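Local coordinates for protein cycloalternan-forming enzyme (Listeria monocytogenes serovar 1/2a, PDB 5F7U) that belongs to glycosyl hydrolase family 31 and combines a TIM-barrel domain with several beta-rich domains, including a family 6 carbohydrate-binding module, at residues A[807-811]-A[899-903]; A[873-879]-A[916-922]. The protein carries 1 engineered substitution. One frame throughout, in Å; residues are numbered along the deposited sequence.

Contact 1 of 2, residues A[807-811]-A[899-903]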
ATOM      1  N   THR A 807      12.313  -1.917  27.149  1.00 19.27           N
ATOM      2  CA  THR A 807      13.380  -2.331  28.076  1.00 20.09           C
ATOM      3  C   THR A 807      13.053  -1.772  29.465  1.00 20.86           C
ATOM      4  O   THR A 807      12.074  -1.037  29.629  1.00 20.49           O
ATOM      5  CB  THR A 807      14.747  -1.759  27.671  1.00 20.11           C
ATOM      6  OG1 THR A 807      14.736  -0.337  27.858  1.00 19.64           O
ATOM      7  CG2 THR A 807      15.082  -2.101  26.221  1.00 19.56           C
ATOM      8  N   ASP A 808      13.893  -2.076  30.458  1.00 22.14           N
ATOM      9  CA  ASP A 808      13.767  -1.430  31.763  1.00 23.21           C
ATOM     10  C   ASP A 808      13.962   0.094  31.735  1.00 22.93           C
ATOM     11  O   ASP A 808      13.729   0.769  32.744  1.00 23.31           O
ATOM     12  CB  ASP A 808      14.754  -2.046  32.764  1.00 24.97           C
ATOM     13  CG  ASP A 808      14.298  -3.393  33.284  1.00 26.23           C
ATOM     14  OD1 ASP A 808      13.209  -3.869  32.912  1.00 26.17           O
ATOM     15  OD2 ASP A 808      15.038  -3.983  34.094  1.00 27.46           O
ATOM     16  N   GLY A 809      14.436   0.626  30.613  1.00 22.35           N
ATOM     17  CA  GLY A 809      14.574   2.069  30.433  1.00 22.05           C
ATOM     18  C   GLY A 809      13.250   2.754  30.121  1.00 21.52           C
ATOM     19  O   GLY A 809      13.083   3.947  30.376  1.00 21.52           O
ATOM     20  N   TYR A 810      12.310   2.002  29.548  1.00 20.92           N
ATOM     21  CA  TYR A 810      10.945   2.475  29.283  1.00 20.22           C
ATOM     22  C   TYR A 810      10.829   3.718  28.364  1.00 20.10           C
ATOM     23  O   TYR A 810       9.827   4.433  28.407  1.00 19.86           O
ATOM     24  CB  TYR A 810      10.198   2.693  30.620  1.00 20.33           C
ATOM     25  CG  TYR A 810       9.687   1.414  31.250  1.00 20.31           C
ATOM     26  CD1 TYR A 810       8.550   0.769  30.738  1.00 19.77           C
ATOM     27  CD2 TYR A 810      10.321   0.850  32.356  1.00 20.60           C
ATOM     28  CE1 TYR A 810       8.065  -0.395  31.310  1.00 19.96           C
ATOM     29  CE2 TYR A 810       9.835  -0.317  32.941  1.00 21.07           C
ATOM     30  CZ  TYR A 810       8.707  -0.931  32.413  1.00 20.63           C
ATOM     31  OH  TYR A 810       8.231  -2.089  32.998  1.00 21.16           O
ATOM     32  N   GLN A 811      11.849   3.969  27.549  1.00 20.30           N
ATOM     33  CA  GLN A 811      11.760   5.032  26.546  1.00 20.62           C
ATOM     34  C   GLN A 811      11.681   4.422  25.151  1.00 19.54           C
ATOM     35  O   GLN A 811      12.238   3.357  24.917  1.00 19.03           O
ATOM     36  CB  GLN A 811      12.969   5.964  26.620  1.00 22.45           C
ATOM     37  CG  GLN A 811      13.133   6.651  27.994  1.00 25.12           C
ATOM     38  CD  GLN A 811      12.123   7.776  28.226  1.00 27.08           C
ATOM     39  OE1 GLN A 811      11.917   8.608  27.347  1.00 29.54           O
ATOM     40  NE2 GLN A 811      11.494   7.816  29.419  1.00 28.39           N
ATOM     41  N   LEU A 899      12.948   4.987  38.820  1.00 32.94           N
ATOM     42  CA  LEU A 899      12.837   3.927  37.829  1.00 31.54           C
ATOM     43  C   LEU A 899      13.421   2.581  38.304  1.00 31.06           C
ATOM     44  O   LEU A 899      12.831   1.533  38.034  1.00 30.18           O
ATOM     45  CB  LEU A 899      13.435   4.380  36.491  1.00 32.55           C
ATOM     46  CG  LEU A 899      13.030   3.599  35.241  1.00 32.27           C
ATOM     47  CD1 LEU A 899      11.521   3.418  35.164  1.00 30.97           C
ATOM     48  CD2 LEU A 899      13.563   4.284  33.989  1.00 34.25           C
ATOM     49  N   ASP A 900      14.541   2.618  39.036  1.00 32.62           N
ATOM     50  CA  ASP A 900      15.146   1.416  39.644  1.00 33.18           C
ATOM     51  C   ASP A 900      14.177   0.657  40.552  1.00 31.50           C
ATOM     52  O   ASP A 900      14.026  -0.558  40.416  1.00 31.29           O
ATOM     53  CB  ASP A 900      16.418   1.762  40.444  1.00 36.23           C
ATOM     54  CG  ASP A 900      17.636   2.002  39.560  1.00 38.85           C
ATOM     55  OD1 ASP A 900      17.530   1.921  38.312  1.00 39.08           O
ATOM     56  OD2 ASP A 900      18.716   2.282  40.121  1.00 41.67           O
ATOM     57  N   ALA A 901      13.527   1.391  41.457  1.00 30.87           N
ATOM     58  CA  ALA A 901      12.572   0.831  42.416  1.00 29.96           C
ATOM     59  C   ALA A 901      11.373   0.248  41.685  1.00 27.74           C
ATOM     60  O   ALA A 901      10.901  -0.847  42.018  1.00 27.96           O
ATOM     61  CB  ALA A 901      12.128   1.899  43.414  1.00 30.74           C
ATOM     62  N   PHE A 902      10.905   0.981  40.674  1.00 26.23           N
ATOM     63  CA  PHE A 902       9.823   0.524  39.808  1.00 24.41           C
ATOM     64  C   PHE A 902      10.132  -0.800  39.135  1.00 24.42           C
ATOM     65  O   PHE A 902       9.273  -1.688  39.094  1.00 23.83           O
ATOM     66  CB  PHE A 902       9.471   1.574  38.747  1.00 23.80           C
ATOM     67  CG  PHE A 902       8.292   1.185  37.905  1.00 23.03           C
ATOM     68  CD1 PHE A 902       6.996   1.273  38.422  1.00 22.21           C
ATOM     69  CD2 PHE A 902       8.469   0.697  36.601  1.00 23.20           C
ATOM     70  CE1 PHE A 902       5.901   0.909  37.652  1.00 22.32           C
ATOM     71  CE2 PHE A 902       7.379   0.308  35.842  1.00 23.23           C
ATOM     72  CZ  PHE A 902       6.093   0.420  36.358  1.00 22.73           C
ATOM     73  N   ASN A 903      11.343  -0.916  38.594  1.00 25.41           N
ATOM     74  CA  ASN A 903      11.771  -2.140  37.930  1.00 26.44           C
ATOM     75  C   ASN A 903      11.836  -3.339  38.893  1.00 27.80           C
ATOM     76  O   ASN A 903      11.422  -4.447  38.538  1.00 28.00           O
ATOM     77  CB  ASN A 903      13.084  -1.901  37.185  1.00 27.59           C
ATOM     78  CG  ASN A 903      12.870  -1.163  35.862  1.00 27.70           C
ATOM     79  OD1 ASN A 903      11.927  -1.451  35.139  1.00 27.45           O
ATOM     80  ND2 ASN A 903      13.742  -0.214  35.551  1.00 27.90           N
TER
HETATM   81  O   HOH W   1       9.755  -3.256  34.923  1.00 26.02           O

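Contact 2 of 2, residues A[873-879]-A[916-922]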
ATOM      1  N   GLU A 873       3.549  -9.890  33.148  1.00 26.46           N
ATOM      2  CA  GLU A 873       3.556  -8.588  33.825  1.00 26.32           C
ATOM      3  C   GLU A 873       3.259  -7.498  32.788  1.00 24.91           C
ATOM      4  O   GLU A 873       3.686  -7.590  31.639  1.00 23.53           O
ATOM      5  CB  GLU A 873       4.935  -8.383  34.440  1.00 27.98           C
ATOM      6  CG  GLU A 873       5.257  -7.037  35.073  1.00 29.20           C
ATOM      7  CD  GLU A 873       6.643  -7.064  35.697  1.00 30.72           C
ATOM      8  OE1 GLU A 873       6.789  -7.664  36.782  1.00 32.34           O
ATOM      9  OE2 GLU A 873       7.596  -6.516  35.104  1.00 30.65           O
ATOM     10  N   THR A 874       2.480  -6.503  33.178  1.00 24.40           N
ATOM     11  CA  THR A 874       2.144  -5.415  32.270  1.00 23.96           C
ATOM     12  C   THR A 874       2.484  -4.076  32.904  1.00 23.32           C
ATOM     13  O   THR A 874       2.345  -3.914  34.106  1.00 23.78           O
ATOM     14  CB  THR A 874       0.650  -5.423  31.866  1.00 24.49           C
ATOM     15  OG1 THR A 874      -0.155  -5.474  33.038  1.00 26.09           O
ATOM     16  CG2 THR A 874       0.304  -6.617  30.992  1.00 24.98           C
ATOM     17  N   THR A 875       2.911  -3.123  32.081  1.00 22.09           N
ATOM     18  CA  THR A 875       3.137  -1.757  32.531  1.00 21.86           C
ATOM     19  C   THR A 875       2.257  -0.824  31.706  1.00 21.60           C
ATOM     20  O   THR A 875       2.368  -0.791  30.482  1.00 20.90           O
ATOM     21  CB  THR A 875       4.614  -1.333  32.381  1.00 21.81           C
ATOM     22  OG1 THR A 875       5.468  -2.222  33.123  1.00 22.19           O
ATOM     23  CG2 THR A 875       4.828   0.108  32.872  1.00 21.89           C
ATOM     24  N   MET A 876       1.375  -0.085  32.365  1.00 21.76           N
ATOM     25  CA  MET A 876       0.666   0.995  31.686  1.00 21.84           C
ATOM     26  C   MET A 876       1.551   2.244  31.704  1.00 21.22           C
ATOM     27  O   MET A 876       2.185   2.543  32.726  1.00 21.34           O
ATOM     28  CB  MET A 876      -0.667   1.340  32.381  1.00 23.36           C
ATOM     29  CG  MET A 876      -1.628   0.188  32.628  1.00 25.17           C
ATOM     30  SD  MET A 876      -2.125  -0.743  31.161  1.00 27.16           S
ATOM     31  CE  MET A 876      -2.937   0.509  30.189  1.00 26.54           C
ATOM     32  N   GLN A 877       1.574   2.982  30.595  1.00 19.75           N
ATOM     33  CA  GLN A 877       2.101   4.346  30.613  1.00 19.01           C
ATOM     34  C   GLN A 877       0.967   5.286  30.239  1.00 18.33           C
ATOM     35  O   GLN A 877       0.625   5.437  29.060  1.00 17.86           O
ATOM     36  CB  GLN A 877       3.276   4.536  29.643  1.00 18.67           C
ATOM     37  CG  GLN A 877       4.544   3.761  29.992  1.00 19.30           C
ATOM     38  CD  GLN A 877       5.694   4.064  29.050  1.00 19.18           C
ATOM     39  OE1 GLN A 877       5.494   4.422  27.879  1.00 18.88           O
ATOM     40  NE2 GLN A 877       6.923   3.915  29.557  1.00 19.62           N
ATOM     41  N   VAL A 878       0.391   5.921  31.251  1.00 18.17           N
ATOM     42  CA  VAL A 878      -0.809   6.742  31.064  1.00 17.98           C
ATOM     43  C   VAL A 878      -0.422   8.216  31.004  1.00 17.80           C
ATOM     44  O   VAL A 878       0.190   8.743  31.945  1.00 18.43           O
ATOM     45  CB  VAL A 878      -1.831   6.515  32.211  1.00 18.55           C
ATOM     46  CG1 VAL A 878      -3.153   7.218  31.917  1.00 18.46           C
ATOM     47  CG2 VAL A 878      -2.070   5.033  32.460  1.00 19.02           C
ATOM     48  N   PHE A 879      -0.844   8.893  29.933  1.00 17.23           N
ATOM     49  CA  PHE A 879      -0.598  10.338  29.758  1.00 17.03           C
ATOM     50  C   PHE A 879      -1.525  11.079  30.719  1.00 17.70           C
ATOM     51  O   PHE A 879      -2.751  11.022  30.569  1.00 17.98           O
ATOM     52  CB  PHE A 879      -0.872  10.718  28.294  1.00 16.25           C
ATOM     53  CG  PHE A 879      -0.394  12.094  27.887  1.00 15.81           C
ATOM     54  CD1 PHE A 879       0.949  12.480  28.028  1.00 15.81           C
ATOM     55  CD2 PHE A 879      -1.287  12.988  27.262  1.00 15.53           C
ATOM     56  CE1 PHE A 879       1.389  13.739  27.585  1.00 15.69           C
ATOM     57  CE2 PHE A 879      -0.858  14.243  26.842  1.00 15.29           C
ATOM     58  CZ  PHE A 879       0.478  14.618  26.988  1.00 15.24           C
ATOM     59  N   ASN A 916       5.385  13.249  31.235  1.00 19.02           N
ATOM     60  CA  ASN A 916       4.065  13.295  31.861  1.00 18.59           C
ATOM     61  C   ASN A 916       3.301  11.984  31.696  1.00 17.86           C
ATOM     62  O   ASN A 916       2.151  11.942  31.252  1.00 17.26           O
ATOM     63  CB  ASN A 916       3.271  14.518  31.376  1.00 18.76           C
ATOM     64  CG  ASN A 916       3.928  15.824  31.773  1.00 19.27           C
ATOM     65  OD1 ASN A 916       4.175  16.079  32.963  1.00 20.10           O
ATOM     66  ND2 ASN A 916       4.210  16.664  30.781  1.00 19.80           N
ATOM     67  N   LEU A 917       3.993  10.892  32.010  1.00 17.93           N
ATOM     68  CA  LEU A 917       3.399   9.564  31.954  1.00 17.77           C
ATOM     69  C   LEU A 917       3.424   8.914  33.320  1.00 18.24           C
ATOM     70  O   LEU A 917       4.464   8.903  33.976  1.00 18.82           O
ATOM     71  CB  LEU A 917       4.175   8.670  30.987  1.00 17.59           C
ATOM     72  CG  LEU A 917       4.162   9.064  29.504  1.00 17.36           C
ATOM     73  CD1 LEU A 917       5.162   8.191  28.770  1.00 17.92           C
ATOM     74  CD2 LEU A 917       2.772   8.882  28.912  1.00 16.90           C
ATOM     75  N   THR A 918       2.269   8.383  33.723  1.00 18.41           N
ATOM     76  CA  THR A 918       2.173   7.523  34.901  1.00 19.12           C
ATOM     77  C   THR A 918       2.400   6.055  34.522  1.00 19.37           C
ATOM     78  O   THR A 918       1.628   5.482  33.750  1.00 19.08           O
ATOM     79  CB  THR A 918       0.815   7.652  35.600  1.00 19.33           C
ATOM     80  OG1 THR A 918       0.553   9.036  35.879  1.00 19.26           O
ATOM     81  CG2 THR A 918       0.846   6.881  36.927  1.00 20.00           C
ATOM     82  N   TYR A 919       3.430   5.446  35.105  1.00 20.05           N
ATOM     83  CA  TYR A 919       3.683   4.021  34.883  1.00 20.46           C
ATOM     84  C   TYR A 919       2.937   3.236  35.948  1.00 20.81           C
ATOM     85  O   TYR A 919       3.014   3.597  37.122  1.00 21.30           O
ATOM     86  CB  TYR A 919       5.172   3.671  35.017  1.00 21.37           C
ATOM     87  CG  TYR A 919       6.168   4.295  34.038  1.00 21.44           C
ATOM     88  CD1 TYR A 919       5.866   5.446  33.295  1.00 20.79           C
ATOM     89  CD2 TYR A 919       7.456   3.771  33.937  1.00 22.37           C
ATOM     90  CE1 TYR A 919       6.802   6.016  32.443  1.00 20.98           C
ATOM     91  CE2 TYR A 919       8.404   4.347  33.099  1.00 22.58           C
ATOM     92  CZ  TYR A 919       8.070   5.465  32.359  1.00 22.00           C
ATOM     93  OH  TYR A 919       9.001   6.038  31.533  1.00 22.31           O
ATOM     94  N   VAL A 920       2.229   2.174  35.549  1.00 20.63           N
ATOM     95  CA  VAL A 920       1.546   1.284  36.513  1.00 21.05           C
ATOM     96  C   VAL A 920       1.895  -0.170  36.182  1.00 21.59           C
ATOM     97  O   VAL A 920       1.582  -0.648  35.087  1.00 21.28           O
ATOM     98  CB  VAL A 920       0.004   1.467  36.518  1.00 20.70           C
ATOM     99  CG1 VAL A 920      -0.657   0.542  37.543  1.00 21.21           C
ATOM    100  CG2 VAL A 920      -0.384   2.916  36.816  1.00 20.45           C
ATOM    101  N   LYS A 921       2.555  -0.853  37.115  1.00 22.11           N
ATOM    102  CA  LYS A 921       2.894  -2.258  36.941  1.00 22.97           C
ATOM    103  C   LYS A 921       1.850  -3.141  37.610  1.00 23.47           C
ATOM    104  O   LYS A 921       1.587  -2.991  38.806  1.00 24.17           O
ATOM    105  CB  LYS A 921       4.281  -2.560  37.514  1.00 23.73           C
ATOM    106  CG  LYS A 921       4.755  -3.993  37.295  1.00 24.52           C
ATOM    107  CD  LYS A 921       6.156  -4.179  37.859  1.00 25.55           C
ATOM    108  CE  LYS A 921       7.230  -3.589  36.958  1.00 25.53           C
ATOM    109  NZ  LYS A 921       8.600  -3.976  37.419  1.00 26.83           N
ATOM    110  N   ALA A 922       1.271  -4.047  36.824  1.00 23.47           N
ATOM    111  CA  ALA A 922       0.349  -5.078  37.321  1.00 23.87           C
ATOM    112  C   ALA A 922       0.999  -6.432  37.107  1.00 24.78           C
ATOM    113  O   ALA A 922       1.602  -6.678  36.068  1.00 24.69           O
ATOM    114  CB  ALA A 922      -0.984  -5.022  36.584  1.00 23.30           C
TER
HETATM  115  O   HOH W   2       8.791  -6.843  38.221  1.00 31.79           O
HETATM  116  O   HOH W   3      -0.307  -8.198  33.850  1.00 25.11           O
HETATM  117  O   HOH W   4      -0.543  -2.673  33.998  1.00 32.89           O

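Contact 1 of 2, residues A[807-811]-A[899-903]
The hydroxyl of Tyr-810 is linked to Asn-903 through water 1, which lies 2.7 Å from Tyr-810 OH in the plane of the ring and donates to Asn-903 OD1 at 2.8 Å, bridging loop and helix; a second hydrogen bond joins the hydroxyl to Thr-875 of strand 874-879. Asn-903 OD1 also sits at the rim of the tyrosine, 3.2 Å from Tyr-810 CE2, with amide and ring almost coplanar, so that the oxygen meets the C-H edge of the ring. The other end of this amide reaches the backbone of the loop: Asn-903 ND2 donates to Asp-808 O over 3.0 Å at an N-H...O angle of 161°, the donor tilted modestly from the carbonyl plane. With both ends engaged, the rotation of the amide is fixed. The carboxylate of Asp-808 stacks roughly parallel on it, Asp-808 CG lying 3.7 Å from Asn-903 CG, while Asp-808 OD1 is hydrogen-bonded to Asn-825.

The loop follows the outermost strand 801-806 of a five-stranded mixed sheet and folds as a type I beta turn from Thr-807 to Tyr-810. An ST turn is superimposed on it, Thr-807 OG1 accepting from Gly-809 N at 2.9 Å. Helix 899-904 packs over this turn with apolar groups as well. Phe-902 has CG anti to the backbone N (chi1 -176°), which carries its ring out to Tyr-810; the edge of Phe-902 is directed at the tyrosine face in an offset edge-to-face pair, centroids 5.7 Å apart and planes at 71°. Leu-899 divides its branches: CD1 approaches Tyr-810 CD2 at 4.0 Å, whereas CD2 rests against the carbonyl oxygens of both Asp-808 and Gly-809.

Contact 2 of 2, residues A[873-879]-A[916-922]
Gln-877 and Tyr-919 lie side by side and point the same way, the glutamine laid over one face of the ring. Gln-877 CG, beside the backbone N (chi1 -66°), makes a CH-pi contact 4.3 Å from the centroid of the Tyr-919 ring; the extended chain beyond it carries the amide on toward the phenol end, Gln-877 NE2 lying 3.4 Å from Tyr-919 CZ. Amide and ring planes are 39° apart; the amide is oriented by Arg-829, which donates to its oxygen, and by Tyr-810 O, which accepts from its nitrogen.

Lys-921 projects from the same face, and Glu-873, just before strand 874-879, slants across it. The salt bridge is long, 3.6 Å from Glu-873 OE2 to Lys-921 NZ, and is supplemented by water 2, which donates to Glu-873 OE1 at 2.6 Å and accepts from Lys-921 NZ at 3.0 Å. The ammonium is also bonded to the carbonyl oxygens of Phe-902 and Ala-905. Toward the other end, Leu-917 CD2 meets the edge of the Phe-879 ring.

The opposite face carries Met-876 and Val-920, whose CB atoms are 4.2 Å apart, and turns toward strands 862-867 and 929-934. Three hydrogen-bonded pairs, Thr-874 with Ala-922, Met-876 with Val-920 and Val-878 with Thr-918, join the backbones. On its other side strand 917-922 pairs with strand 908-912, where Asn-916 and Leu-917 both face Asp-912 in a G1 beta bulge; strands 874-879 and 917-922 are antiparallel neighbours in one sheet of a beta sandwich.

In the fold
The segments of the two contacts alternate along the chain, and the contacts meet directly, their centres 11 Å apart. Contact 1 covers the face of the sheet that carries Thr-875, Tyr-919 and Lys-921. Tyr-810 OH lies 2.8 Å from Thr-875 OG1, Phe-902 O lies 2.9 Å from Lys-921 NZ, and Tyr-810 CB packs 3.5 Å from Tyr-919 CE2; Lys-921 also makes a cation-pi contact with the Phe-902 ring. A bound magnesium ion lies about 8 Å from the side chain of Asp-808, and a magnesium ion, not necessarily the same one, about 7 Å from that of Glu-873; a bound alpha-D-glucopyranose is about 9 Å from the side chain of Phe-879.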